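PDB 4TXG: chitinase from Chromobacterium violaceum, which probably hydrolyses the glycosidic bonds of chitin, as a glycoside hydrolase of family 18 that also carries regions thought to bind carbohydrate. Local coordinates for residues Glu580-Ile585 with Gly625-Ser630; Val461-Arg466 with Val600-Leu605; Glu694-Val699 with Phe734-Val739; Thr701-Asn706 with Leu761-Pro766; Ala125-Gln130 with Leu386-Phe391. All blocks are in the same frame, centred on the assembly; numbering follows the deposited sequence.

Interaction 2 joins two parallel barrel strands and carries Tyr464 and Trp603 to a bound cesium ion. Interaction 1 lies outside it, centres about 10 Å away, and the two meet where Thr629 OG1 stands 2.9 Å from Tyr463 OH, probably a hydrogen bond. Interactions 3 and 4 form a second cluster, with centres about 11 Å apart, in which Pro766 packs on Asp698 and Phe697. Interaction 5 lies on the opposite side of the chain's centre from interaction 1 and touches interaction 4 through Leu386 and Ser764, so a loop of the barrel region touches a loop of the C-terminal region.

Interaction 1. Residues Glu580-Ile585 with Gly625-Ser630; sequences EDEQSI and GTTLTS
Leu628 sets both its methyl branches against the start of helix 582-594, and the meeting with 580-585 is made by methyl groups resting on backbone and side-chain atoms. Its CD2 rests on the opening turn, 3.7 Å from Asp581 C. The same methyl meets Ile585 CG1 at 4.0 Å, the two side chains crossing at about a right angle. Leu628 CD1 instead approaches Glu580 O, a carbonyl oxygen buried here with no polar partner. A second patch is made by Thr627: with OG1 beside the backbone N (chi1 -68°), its CG2 stands anti to that nitrogen and touches Glu582 CD at 3.5 Å.

Polar bonding stays off the seam. Asp581 and Ser584 form a capping box, in which Asp581 OD1 accepts from Gln583 N at 3.2 Å while Ser584 OG takes Asp581 N. Asp581 OD2 also pairs with Arg557 and Lys526. The Thr627 hydroxyl bonds Tyr609 O and Asp610, and the Glu582 carboxylate takes a hydrogen bond from the Tyr609 phenol. Since these polar tips have partners elsewhere, the chemistry implies a join made by burial of methyl groups, with no hydrogen bond to fix its direction.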
# COMPACT_ATOMS: atom_id res chain seq x y z
N GLU A 580 10.45 3.05 14.90
CA GLU A 580 9.96 4.22 14.18
C GLU A 580 9.57 5.21 15.26
O GLU A 580 8.77 4.88 16.14
CB GLU A 580 8.77 3.85 13.28
CG GLU A 580 8.26 4.98 12.38
CD GLU A 580 9.07 5.12 11.10
OE1 GLU A 580 10.29 5.36 11.17
OE2 GLU A 580 8.49 4.99 10.01
N ASP A 581 10.14 6.41 15.25
CA ASP A 581 9.79 7.35 16.31
C ASP A 581 9.78 8.79 15.80
O ASP A 581 9.70 9.01 14.59
CB ASP A 581 10.70 7.18 17.55
CG ASP A 581 12.18 7.47 17.29
OD1 ASP A 581 12.54 8.20 16.34
OD2 ASP A 581 13.01 6.97 18.09
N GLU A 582 9.84 9.76 16.70
CA GLU A 582 9.57 11.13 16.28
C GLU A 582 10.60 11.65 15.28
O GLU A 582 10.28 12.47 14.42
CB GLU A 582 9.50 12.06 17.49
CG GLU A 582 8.29 11.75 18.37
CD GLU A 582 8.52 12.07 19.84
OE1 GLU A 582 8.90 11.16 20.61
OE2 GLU A 582 8.29 13.24 20.22
N GLN A 583 11.84 11.17 15.38
CA GLN A 583 12.87 11.67 14.47
C GLN A 583 12.62 11.18 13.05
O GLN A 583 12.73 11.96 12.09
CB GLN A 583 14.27 11.26 14.94
CG GLN A 583 15.39 11.95 14.14
CD GLN A 583 16.77 11.67 14.71
OE1 GLN A 583 16.92 10.91 15.66
NE2 GLN A 583 17.80 12.29 14.12
N SER A 584 12.27 9.90 12.90
CA SER A 584 12.08 9.36 11.56
C SER A 584 10.74 9.80 10.97
O SER A 584 10.64 10.05 9.76
CB SER A 584 12.18 7.83 11.56
OG SER A 584 11.31 7.22 12.50
N ILE A 585 9.71 9.91 11.81
CA ILE A 585 8.43 10.43 11.36
C ILE A 585 8.59 11.88 10.87
O ILE A 585 8.02 12.24 9.84
CB ILE A 585 7.35 10.34 12.48
CG1 ILE A 585 6.99 8.88 12.76
CG2 ILE A 585 6.09 11.12 12.08
CD1 ILE A 585 6.48 8.11 11.54
N GLY A 625 -0.77 5.71 23.19
CA GLY A 625 -0.93 7.15 23.10
C GLY A 625 -0.97 7.64 21.67
O GLY A 625 -1.28 6.87 20.76
N THR A 626 -0.67 8.92 21.48
CA THR A 626 -0.84 9.52 20.16
C THR A 626 0.33 10.40 19.71
O THR A 626 0.14 11.29 18.89
CB THR A 626 -2.12 10.38 20.10
OG1 THR A 626 -2.02 11.46 21.04
CG2 THR A 626 -3.37 9.55 20.40
N THR A 627 1.53 10.16 20.23
CA THR A 627 2.67 11.03 19.90
C THR A 627 2.97 11.11 18.40
O THR A 627 3.11 12.20 17.84
CB THR A 627 3.93 10.57 20.64
OG1 THR A 627 3.75 10.81 22.04
CG2 THR A 627 5.16 11.36 20.17
N LEU A 628 3.05 9.97 17.73
CA LEU A 628 3.43 9.99 16.31
C LEU A 628 2.32 10.55 15.42
O LEU A 628 2.58 11.34 14.51
CB LEU A 628 3.83 8.59 15.84
CG LEU A 628 5.00 7.96 16.60
CD1 LEU A 628 5.38 6.62 15.98
CD2 LEU A 628 6.22 8.90 16.65
N THR A 629 1.08 10.16 15.68
CA THR A 629 -0.04 10.71 14.93
C THR A 629 -0.18 12.21 15.19
O THR A 629 -0.51 12.97 14.28
CB THR A 629 -1.34 9.96 15.27
OG1 THR A 629 -1.21 8.61 14.83
CG2 THR A 629 -2.53 10.60 14.58
N SER A 630 0.10 12.64 16.42
CA SER A 630 0.02 14.06 16.74
C SER A 630 1.09 14.85 16.00
O SER A 630 0.86 15.98 15.56
CB SER A 630 0.17 14.28 18.25
OG SER A 630 -0.97 13.77 18.94

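Interaction 2. Residues Val461-Arg466 with Val600-Leu605; sequences VPYYTR and VMFWEL. With CS (cesium ion), chain M.
Tyr463 N gives Trp603 O an almost straight hydrogen bond of 2.8 Å, with 173° at the hydrogen. Two further backbone bonds, Val461 N to Met601 O and Trp603 N to Val461 O, hold the strands in parallel register. Beyond the strand ends, Tyr464 OH binds a cesium ion at 3.1 Å, a site completed by Asp398 and two waters. The ion also lies 3.8 Å above one face of the Trp603 ring, toward its rim. Tyr464 brings the edge of its own ring to Trp603 O, from which CD1 is 3.2 Å away.

Packing is led by Tyr463 and Phe602, whose rings form an offset stack with centroids 4.4 Å apart and planes only 13° from parallel. Phe602 CG lies between the backbone N and the carbonyl carbon (chi1 50°), and the phenol oxygen of Tyr463 stands over the centre of the Phe602 ring. The same oxygen is probably hydrogen-bonded to Thr629 OG1 of helix 627-636. Further out, Val461 CG2 touches Phe602 CB at 3.8 Å and Val600 CG1 at 4.0 Å. Neighbouring parallel strands, a cis peptide after Trp603 and an aromatic cluster at their C-terminal ends are typical of the family 18 TIM barrel, where such a tryptophan probably floors the sugar-binding cleft.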
# COMPACT_ATOMS: atom_id res chain seq x y z
N VAL A 461 3.78 3.91 7.15
CA VAL A 461 4.84 3.81 8.15
C VAL A 461 4.37 2.88 9.26
O VAL A 461 3.15 2.75 9.50
CB VAL A 461 5.19 5.18 8.77
CG1 VAL A 461 5.71 6.14 7.70
CG2 VAL A 461 3.99 5.78 9.51
N PRO A 462 5.31 2.21 9.94
CA PRO A 462 4.94 1.27 11.00
C PRO A 462 4.94 1.90 12.39
O PRO A 462 5.81 2.71 12.69
CB PRO A 462 6.05 0.21 10.92
CG PRO A 462 7.26 1.03 10.56
CD PRO A 462 6.75 2.12 9.62
N TYR A 463 3.96 1.53 13.22
CA TYR A 463 3.99 1.92 14.63
C TYR A 463 4.38 0.71 15.47
O TYR A 463 3.96 0.56 16.63
CB TYR A 463 2.63 2.47 15.08
CG TYR A 463 2.29 3.89 14.63
CD1 TYR A 463 3.13 4.62 13.79
CD2 TYR A 463 1.11 4.49 15.06
CE1 TYR A 463 2.79 5.92 13.39
CE2 TYR A 463 0.77 5.78 14.68
CZ TYR A 463 1.60 6.49 13.85
OH TYR A 463 1.24 7.77 13.48
N TYR A 464 5.19 -0.16 14.90
CA TYR A 464 5.59 -1.40 15.56
C TYR A 464 7.02 -1.71 15.13
O TYR A 464 7.54 -1.12 14.19
CB TYR A 464 4.66 -2.56 15.18
CG TYR A 464 4.73 -2.86 13.70
CD1 TYR A 464 3.90 -2.20 12.81
CD2 TYR A 464 5.65 -3.78 13.19
CE1 TYR A 464 3.97 -2.44 11.46
CE2 TYR A 464 5.73 -4.03 11.83
CZ TYR A 464 4.89 -3.35 10.97
OH TYR A 464 4.95 -3.58 9.61
N THR A 465 7.64 -2.66 15.82
CA THR A 465 9.00 -3.08 15.51
C THR A 465 9.05 -4.45 14.84
O THR A 465 8.09 -5.23 14.92
CB THR A 465 9.86 -3.18 16.79
OG1 THR A 465 9.37 -4.27 17.59
CG2 THR A 465 9.77 -1.90 17.60
N ARG A 466 10.17 -4.73 14.19
CA ARG A 466 10.59 -6.10 13.88
C ARG A 466 12.00 -6.22 14.42
O ARG A 466 12.70 -5.22 14.58
CB ARG A 466 10.58 -6.38 12.37
CG ARG A 466 9.24 -6.22 11.67
CD ARG A 466 8.19 -7.20 12.13
NE ARG A 466 7.13 -7.30 11.13
CZ ARG A 466 5.98 -7.93 11.33
NH1 ARG A 466 5.72 -8.50 12.49
NH2 ARG A 466 5.08 -7.97 10.35
N VAL A 600 -0.14 9.96 4.47
CA VAL A 600 0.57 8.94 5.23
C VAL A 600 -0.44 7.97 5.80
O VAL A 600 -1.51 8.37 6.28
CB VAL A 600 1.41 9.57 6.38
CG1 VAL A 600 2.04 8.49 7.23
CG2 VAL A 600 2.50 10.50 5.83
N MET A 601 -0.11 6.68 5.74
CA MET A 601 -0.92 5.63 6.33
C MET A 601 -0.06 4.99 7.43
O MET A 601 1.16 5.00 7.32
CB MET A 601 -1.35 4.62 5.25
CG MET A 601 -1.97 3.32 5.76
SD MET A 601 -0.67 2.12 6.15
CE MET A 601 -0.25 1.52 4.51
N PHE A 602 -0.66 4.47 8.49
CA PHE A 602 0.15 3.74 9.46
C PHE A 602 -0.57 2.50 9.99
O PHE A 602 -1.80 2.48 10.12
CB PHE A 602 0.58 4.66 10.62
CG PHE A 602 -0.54 5.44 11.24
CD1 PHE A 602 -1.26 4.90 12.30
CD2 PHE A 602 -0.87 6.70 10.78
CE1 PHE A 602 -2.29 5.62 12.88
CE2 PHE A 602 -1.90 7.42 11.37
CZ PHE A 602 -2.61 6.87 12.42
N TRP A 603 0.22 1.46 10.23
CA TRP A 603 -0.21 0.25 10.91
C TRP A 603 0.55 0.19 12.23
O TRP A 603 1.78 0.18 12.18
CB TRP A 603 0.11 -0.99 10.07
CG TRP A 603 -0.32 -2.25 10.73
CD1 TRP A 603 0.31 -2.89 11.76
CD2 TRP A 603 -1.51 -2.99 10.46
NE1 TRP A 603 -0.41 -4.00 12.14
CE2 TRP A 603 -1.53 -4.09 11.34
CE3 TRP A 603 -2.55 -2.84 9.54
CZ2 TRP A 603 -2.55 -5.03 11.34
CZ3 TRP A 603 -3.56 -3.78 9.53
CH2 TRP A 603 -3.56 -4.86 10.43
N GLU A 604 -0.10 0.17 13.39
CA GLU A 604 -1.54 0.29 13.60
C GLU A 604 -1.75 1.30 14.72
O GLU A 604 -0.81 1.64 15.44
CB GLU A 604 -2.16 -1.06 13.99
CG GLU A 604 -1.45 -1.66 15.22
CD GLU A 604 -2.12 -2.90 15.77
OE1 GLU A 604 -1.55 -4.01 15.61
OE2 GLU A 604 -3.19 -2.77 16.39
N LEU A 605 -2.98 1.78 14.88
CA LEU A 605 -3.27 2.82 15.87
C LEU A 605 -2.80 2.45 17.28
O LEU A 605 -2.25 3.28 18.00
CB LEU A 605 -4.77 3.12 15.87
CG LEU A 605 -5.21 4.01 14.70
CD1 LEU A 605 -6.70 3.82 14.39
CD2 LEU A 605 -4.92 5.46 15.03
CS CS M . 2.19 -4.75 9.00
O HOH W 1 -0.27 -4.07 6.90
O HOH W 2 1.37 -7.29 10.34

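Interaction 3. Residues Glu694-Val699 with Phe734-Val739; sequences EFQFDV and FNRVSV. With CS (cesium ion), chain G.
Phe697 and Val737 lie side by side in the tight part of this antiparallel pair, their side chains pointing the same way. Phe697 CZ meets Val737 CG1 at 3.8 Å, and Val737 CB stands over a face of the ring. The other valine methyl, CG2, touches Val699 CG2 at 3.7 Å, while Phe695 and Val739 continue this buried face. Six backbone hydrogen bonds fasten the strands beneath it.

The other face is polar, partly exposed and watered. Arg736 extends with CG anti to the backbone N (chi1 -168°) and gives NE to a lone pair of Gln696 OE1 at 2.8 Å, in the carbonyl plane. Its NH1 makes a salt bridge of 2.9 Å with Asp698 OD1, a weak hydrogen bond across planes 81° apart; Asp698 OD2 turns to His768. Glu694 OE2 is gripped twice, by Ser738 OG at 2.6 Å and, from above the carboxylate plane, by Gln696 NE2. Asp698 CB forms a CH-pi contact over the Phe734 ring. One water donates to Gln696 OE1, and another links Asp698 OD1 to a cesium ion bound by Phe734 O and Ser719. A largely apolar face that also carries Asn735, backed by a polar one, fits an antiparallel pair inside a sheet of a beta-sandwich.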
# COMPACT_ATOMS: atom_id res chain seq x y z
N GLU A 694 6.15 10.93 -33.79
CA GLU A 694 6.86 10.69 -32.53
C GLU A 694 5.91 10.45 -31.36
O GLU A 694 5.00 11.23 -31.11
CB GLU A 694 7.78 11.86 -32.19
CG GLU A 694 8.58 11.63 -30.90
CD GLU A 694 9.52 12.77 -30.59
OE1 GLU A 694 9.38 13.84 -31.21
OE2 GLU A 694 10.42 12.58 -29.73
N PHE A 695 6.13 9.35 -30.65
CA PHE A 695 5.36 9.07 -29.45
C PHE A 695 6.26 9.30 -28.25
O PHE A 695 7.39 8.83 -28.23
CB PHE A 695 4.84 7.63 -29.46
CG PHE A 695 4.13 7.25 -30.74
CD1 PHE A 695 2.90 7.80 -31.06
CD2 PHE A 695 4.69 6.32 -31.60
CE1 PHE A 695 2.24 7.45 -32.23
CE2 PHE A 695 4.03 5.95 -32.78
CZ PHE A 695 2.80 6.52 -33.08
N GLN A 696 5.77 10.05 -27.26
CA GLN A 696 6.50 10.20 -26.00
C GLN A 696 5.61 9.82 -24.83
O GLN A 696 4.39 9.90 -24.91
CB GLN A 696 7.00 11.63 -25.81
CG GLN A 696 8.07 12.07 -26.79
CD GLN A 696 8.69 13.40 -26.41
OE1 GLN A 696 8.36 13.99 -25.38
NE2 GLN A 696 9.61 13.88 -27.25
N PHE A 697 6.23 9.40 -23.73
CA PHE A 697 5.48 9.14 -22.51
C PHE A 697 6.43 9.14 -21.32
O PHE A 697 7.65 8.99 -21.49
CB PHE A 697 4.70 7.82 -22.59
CG PHE A 697 5.50 6.66 -23.12
CD1 PHE A 697 6.24 5.85 -22.26
CD2 PHE A 697 5.48 6.35 -24.47
CE1 PHE A 697 6.96 4.77 -22.74
CE2 PHE A 697 6.20 5.27 -24.96
CZ PHE A 697 6.95 4.48 -24.10
N ASP A 698 5.87 9.32 -20.13
CA ASP A 698 6.65 9.31 -18.89
C ASP A 698 6.75 7.91 -18.31
O ASP A 698 5.74 7.23 -18.11
CB ASP A 698 6.01 10.25 -17.85
CG ASP A 698 6.22 11.71 -18.17
OD1 ASP A 698 7.20 12.05 -18.87
OD2 ASP A 698 5.40 12.52 -17.69
N VAL A 699 7.98 7.48 -18.05
CA VAL A 699 8.24 6.25 -17.32
C VAL A 699 8.72 6.63 -15.92
O VAL A 699 9.60 7.48 -15.79
CB VAL A 699 9.30 5.40 -18.06
CG1 VAL A 699 9.62 4.12 -17.30
CG2 VAL A 699 8.80 5.08 -19.47
N PHE A 734 9.98 11.38 -13.36
CA PHE A 734 9.87 10.66 -14.62
C PHE A 734 11.08 10.76 -15.51
O PHE A 734 11.76 11.79 -15.56
CB PHE A 734 8.66 11.15 -15.42
CG PHE A 734 7.37 11.03 -14.68
CD1 PHE A 734 6.85 9.77 -14.39
CD2 PHE A 734 6.68 12.16 -14.27
CE1 PHE A 734 5.65 9.65 -13.71
CE2 PHE A 734 5.48 12.04 -13.57
CZ PHE A 734 4.96 10.80 -13.29
N ASN A 735 11.32 9.68 -16.23
CA ASN A 735 12.20 9.70 -17.39
C ASN A 735 11.31 9.71 -18.62
O ASN A 735 10.59 8.74 -18.88
CB ASN A 735 13.12 8.48 -17.39
CG ASN A 735 14.04 8.46 -16.19
OD1 ASN A 735 14.66 9.46 -15.86
ND2 ASN A 735 14.13 7.30 -15.53
N ARG A 736 11.33 10.79 -19.39
CA ARG A 736 10.47 10.84 -20.56
C ARG A 736 11.13 10.10 -21.72
O ARG A 736 12.29 10.32 -22.03
CB ARG A 736 10.12 12.27 -20.96
CG ARG A 736 8.99 12.31 -21.99
CD ARG A 736 8.24 13.64 -22.00
NE ARG A 736 7.09 13.56 -22.89
CZ ARG A 736 5.90 13.07 -22.53
NH1 ARG A 736 5.69 12.63 -21.29
NH2 ARG A 736 4.92 13.04 -23.42
N VAL A 737 10.35 9.23 -22.35
CA VAL A 737 10.83 8.33 -23.39
C VAL A 737 10.27 8.78 -24.74
O VAL A 737 9.16 9.30 -24.79
CB VAL A 737 10.40 6.88 -23.08
CG1 VAL A 737 10.49 5.98 -24.30
CG2 VAL A 737 11.24 6.35 -21.93
N SER A 738 11.04 8.60 -25.81
CA SER A 738 10.57 8.87 -27.16
C SER A 738 10.78 7.65 -28.04
O SER A 738 11.83 7.01 -28.01
CB SER A 738 11.30 10.07 -27.76
OG SER A 738 11.11 10.14 -29.17
N VAL A 739 9.77 7.32 -28.83
CA VAL A 739 9.96 6.36 -29.90
C VAL A 739 9.22 6.88 -31.12
O VAL A 739 8.12 7.42 -31.01
CB VAL A 739 9.48 4.94 -29.51
CG1 VAL A 739 7.98 4.94 -29.20
CG2 VAL A 739 9.83 3.93 -30.62
CS CS G . 11.78 14.54 -16.88
O HOH W 3 5.82 15.71 -25.33
O HOH W 4 8.74 14.27 -18.00

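Interaction 4. Residues Thr701-Asn706 with Leu761-Pro766; sequences TSAPAN and LPISGP
Ser702 and Pro762 are joined by the one hydrogen bond between these two loops: Ser702 OG donates to Pro762 O at 2.9 Å, lying in the carbonyl plane. The hydroxyl gets there because OG sits between the backbone N and the carbonyl carbon (chi1 55°). Ala703 presents its single methyl to two partners. CB abuts Ile763 CG2 at 3.5 Å and comes equally close to Leu761 O. Ile763 meets 701-706 with this CG2 branch alone; the end of its longer arm leads away. Pro704 and Leu761 cross at about a right angle, with Pro704 CD 4.2 Å from Leu761 CB. Leucine also leans on the backbone, its CB 3.4 Å and its CD1 3.5 Å from Ser702 O. That carbonyl accepts a hydrogen bond from the Trp443 indole, so the leucine packs beside an oxygen already engaged. By contrast, Leu761 N and Leu761 O are buried with no polar partner.

Outside the pair, Trp443 and Tyr447 of helix 441-448 cover Leu761, Ser702 and Pro762. Each loop runs between strands of different sheets: the loop holding 761-766 leads into strand 767-773, while the one holding 701-706 follows strand 694-700. Such paired connections are typical of the end of a beta-sandwich, and here that end is packed against a helix from the family 18 region.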
# COMPACT_ATOMS: atom_id res chain seq x y z
N THR A 701 10.69 6.87 -12.45
CA THR A 701 12.11 6.69 -12.17
C THR A 701 12.41 5.48 -11.28
O THR A 701 13.55 5.28 -10.87
CB THR A 701 12.69 7.94 -11.49
OG1 THR A 701 11.84 8.31 -10.40
CG2 THR A 701 12.78 9.11 -12.49
N SER A 702 11.39 4.70 -10.97
CA SER A 702 11.60 3.40 -10.33
C SER A 702 12.46 2.49 -11.21
O SER A 702 13.20 1.65 -10.71
CB SER A 702 10.24 2.73 -10.01
OG SER A 702 9.43 2.63 -11.18
N ALA A 703 12.37 2.68 -12.53
CA ALA A 703 13.24 1.95 -13.46
C ALA A 703 14.38 2.85 -13.88
O ALA A 703 14.18 4.05 -14.08
CB ALA A 703 12.46 1.48 -14.69
N PRO A 704 15.58 2.27 -14.01
CA PRO A 704 16.74 3.03 -14.48
C PRO A 704 16.48 3.64 -15.85
O PRO A 704 15.69 3.11 -16.62
CB PRO A 704 17.85 1.97 -14.56
CG PRO A 704 17.40 0.87 -13.68
CD PRO A 704 15.91 0.88 -13.68
N ALA A 705 17.15 4.75 -16.15
CA ALA A 705 16.84 5.49 -17.37
C ALA A 705 17.54 4.90 -18.59
O ALA A 705 18.04 5.64 -19.44
CB ALA A 705 17.21 6.96 -17.19
N ASN A 706 17.58 3.57 -18.68
CA ASN A 706 18.19 2.91 -19.82
C ASN A 706 17.19 2.05 -20.59
O ASN A 706 17.58 1.13 -21.32
CB ASN A 706 19.38 2.06 -19.36
CG ASN A 706 19.00 1.04 -18.30
OD1 ASN A 706 17.83 0.86 -17.98
ND2 ASN A 706 20.00 0.37 -17.75
N LEU A 761 13.72 -2.49 -13.68
CA LEU A 761 12.95 -2.58 -12.44
C LEU A 761 11.49 -2.27 -12.75
O LEU A 761 11.19 -1.62 -13.76
CB LEU A 761 13.50 -1.63 -11.37
CG LEU A 761 14.79 -2.09 -10.68
CD1 LEU A 761 15.41 -0.95 -9.85
CD2 LEU A 761 14.54 -3.30 -9.80
N PRO A 762 10.57 -2.73 -11.89
CA PRO A 762 9.15 -2.56 -12.20
C PRO A 762 8.70 -1.11 -12.36
O PRO A 762 9.25 -0.20 -11.72
CB PRO A 762 8.45 -3.21 -11.01
CG PRO A 762 9.42 -4.30 -10.59
CD PRO A 762 10.77 -3.63 -10.73
N ILE A 763 7.69 -0.91 -13.22
CA ILE A 763 7.02 0.37 -13.39
C ILE A 763 5.51 0.16 -13.40
O ILE A 763 5.02 -0.94 -13.69
CB ILE A 763 7.41 1.08 -14.71
CG1 ILE A 763 6.86 0.30 -15.90
CG2 ILE A 763 8.94 1.26 -14.81
CD1 ILE A 763 7.13 0.94 -17.26
N SER A 764 4.77 1.21 -13.06
CA SER A 764 3.34 1.27 -13.33
C SER A 764 3.14 2.28 -14.46
O SER A 764 4.10 2.94 -14.89
CB SER A 764 2.53 1.66 -12.09
OG SER A 764 2.85 2.96 -11.63
N GLY A 765 1.92 2.38 -14.95
CA GLY A 765 1.66 3.22 -16.11
C GLY A 765 2.07 2.51 -17.39
O GLY A 765 1.68 1.37 -17.61
N PRO A 766 2.85 3.18 -18.25
CA PRO A 766 3.30 4.58 -18.21
C PRO A 766 2.14 5.58 -18.28
O PRO A 766 0.97 5.19 -18.25
CB PRO A 766 4.20 4.70 -19.45
CG PRO A 766 4.61 3.29 -19.78
CD PRO A 766 3.43 2.45 -19.40

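Interaction 5. Residues Ala125-Gln130 with Leu386-Phe391; sequences ALAQTQ and LKYLDF
Ala127 N donates to Lys387 O at 2.8 Å and 169°, one nearly straight backbone bond that lays the irregular 125-130 segment against the last turn of a 3-10 helix. Leu126 then reaches over the chain beyond that turn. Its CG is anti to the backbone N (chi1 -177°), and CD1 touches two carbonyl oxygens, Lys387 O and Leu389 O, each at 3.4 Å. The other branch, CD2, comes within 3.9 Å of Asp390 OD1, the side chains meeting at a slant. That carboxylate is held by Tyr140 and Tyr363 at OD1 and by Arg350 at OD2, so the leucine methyl flanks a group whose position is set elsewhere.

Ala127 points its CB at the aliphatic chain of Lys387, lying 3.6 Å from Lys387 CE. The bend at chi3 (-67°) brings that carbon round to the methyl. Tyr388 CD1 meets the same methyl at 4.0 Å. Lys387 CG in turn sits over the centre of the Tyr388 ring, so the aliphatic part of Lys387, the Tyr388 ring and the Ala127 methyl pack together, near the protein surface.

Tyr388 and Leu389 both lean on Leu346 of helix 338-360, and Leu389 also packs on strand 365-371. The N-terminal segment thus lies across the loop that feeds barrel strand 391-395, with Thr129 reaching Asp354 on helix 338-360.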
# COMPACT_ATOMS: atom_id res chain seq x y z
N ALA A 125 -7.02 11.40 -13.40
CA ALA A 125 -6.72 10.08 -13.95
C ALA A 125 -7.60 8.94 -13.40
O ALA A 125 -7.40 7.78 -13.77
CB ALA A 125 -5.24 9.74 -13.75
N LEU A 126 -8.56 9.25 -12.54
CA LEU A 126 -9.44 8.19 -12.04
C LEU A 126 -10.42 7.73 -13.12
O LEU A 126 -11.02 8.54 -13.82
CB LEU A 126 -10.22 8.65 -10.80
CG LEU A 126 -11.14 7.63 -10.10
CD1 LEU A 126 -10.35 6.52 -9.43
CD2 LEU A 126 -12.03 8.33 -9.08
N ALA A 127 -10.56 6.42 -13.26
CA ALA A 127 -11.47 5.87 -14.25
C ALA A 127 -12.91 5.96 -13.76
O ALA A 127 -13.28 5.31 -12.80
CB ALA A 127 -11.11 4.43 -14.56
N GLN A 128 -13.73 6.77 -14.43
CA GLN A 128 -15.14 6.84 -14.04
C GLN A 128 -15.98 5.88 -14.85
O GLN A 128 -15.72 5.64 -16.03
CB GLN A 128 -15.69 8.26 -14.19
CG GLN A 128 -17.14 8.38 -13.69
CD GLN A 128 -17.87 9.58 -14.23
OE1 GLN A 128 -17.27 10.64 -14.45
NE2 GLN A 128 -19.18 9.44 -14.44
N THR A 129 -17.00 5.33 -14.20
CA THR A 129 -18.00 4.52 -14.88
C THR A 129 -18.82 5.38 -15.83
O THR A 129 -19.60 6.23 -15.41
CB THR A 129 -18.92 3.83 -13.85
OG1 THR A 129 -18.13 3.01 -12.98
CG2 THR A 129 -19.97 2.98 -14.55
N GLN A 130 -18.64 5.15 -17.13
CA GLN A 130 -19.22 6.01 -18.17
C GLN A 130 -20.73 6.27 -18.02
O GLN A 130 -21.54 5.35 -17.93
CB GLN A 130 -18.96 5.41 -19.56
CG GLN A 130 -19.58 6.22 -20.70
CD GLN A 130 -19.47 5.53 -22.06
OE1 GLN A 130 -18.47 5.67 -22.76
NE2 GLN A 130 -20.50 4.79 -22.43
N LEU A 386 -4.58 0.40 -11.07
CA LEU A 386 -4.49 1.68 -10.36
C LEU A 386 -5.56 2.69 -10.77
O LEU A 386 -6.01 3.50 -9.95
CB LEU A 386 -3.11 2.31 -10.55
CG LEU A 386 -1.95 1.57 -9.87
CD1 LEU A 386 -0.63 2.25 -10.20
CD2 LEU A 386 -2.15 1.53 -8.36
N LYS A 387 -5.99 2.65 -12.03
CA LYS A 387 -6.95 3.63 -12.53
C LYS A 387 -8.31 3.54 -11.83
O LYS A 387 -9.09 4.49 -11.89
CB LYS A 387 -7.14 3.47 -14.04
CG LYS A 387 -7.77 2.15 -14.44
CD LYS A 387 -7.76 1.91 -15.96
CE LYS A 387 -8.65 2.88 -16.70
NZ LYS A 387 -8.87 2.47 -18.12
N TYR A 388 -8.59 2.43 -11.16
CA TYR A 388 -9.89 2.26 -10.50
C TYR A 388 -9.90 2.74 -9.05
O TYR A 388 -10.96 2.81 -8.43
CB TYR A 388 -10.32 0.79 -10.55
CG TYR A 388 -10.39 0.29 -11.98
CD1 TYR A 388 -11.32 0.82 -12.87
CD2 TYR A 388 -9.51 -0.69 -12.44
CE1 TYR A 388 -11.38 0.38 -14.18
CE2 TYR A 388 -9.57 -1.13 -13.76
CZ TYR A 388 -10.51 -0.58 -14.62
OH TYR A 388 -10.58 -1.01 -15.93
N LEU A 389 -8.73 3.07 -8.51
CA LEU A 389 -8.59 3.31 -7.09
C LEU A 389 -8.60 4.80 -6.74
O LEU A 389 -7.83 5.59 -7.30
CB LEU A 389 -7.29 2.68 -6.57
CG LEU A 389 -7.21 1.18 -6.81
CD1 LEU A 389 -5.83 0.64 -6.45
CD2 LEU A 389 -8.29 0.47 -5.99
N ASP A 390 -9.46 5.18 -5.81
CA ASP A 390 -9.44 6.55 -5.33
C ASP A 390 -8.06 6.92 -4.81
O ASP A 390 -7.56 8.02 -5.08
CB ASP A 390 -10.48 6.75 -4.24
CG ASP A 390 -11.87 6.77 -4.80
OD1 ASP A 390 -12.35 7.87 -5.17
OD2 ASP A 390 -12.48 5.68 -4.92
N PHE A 391 -7.44 6.01 -4.07
CA PHE A 391 -6.03 6.15 -3.73
C PHE A 391 -5.45 4.83 -3.26
O PHE A 391 -6.20 3.88 -3.01
CB PHE A 391 -5.79 7.26 -2.67
CG PHE A 391 -6.56 7.09 -1.38
CD1 PHE A 391 -6.09 6.25 -0.38
CD2 PHE A 391 -7.71 7.84 -1.13
CE1 PHE A 391 -6.77 6.13 0.83
CE2 PHE A 391 -8.40 7.71 0.07
CZ PHE A 391 -7.93 6.85 1.06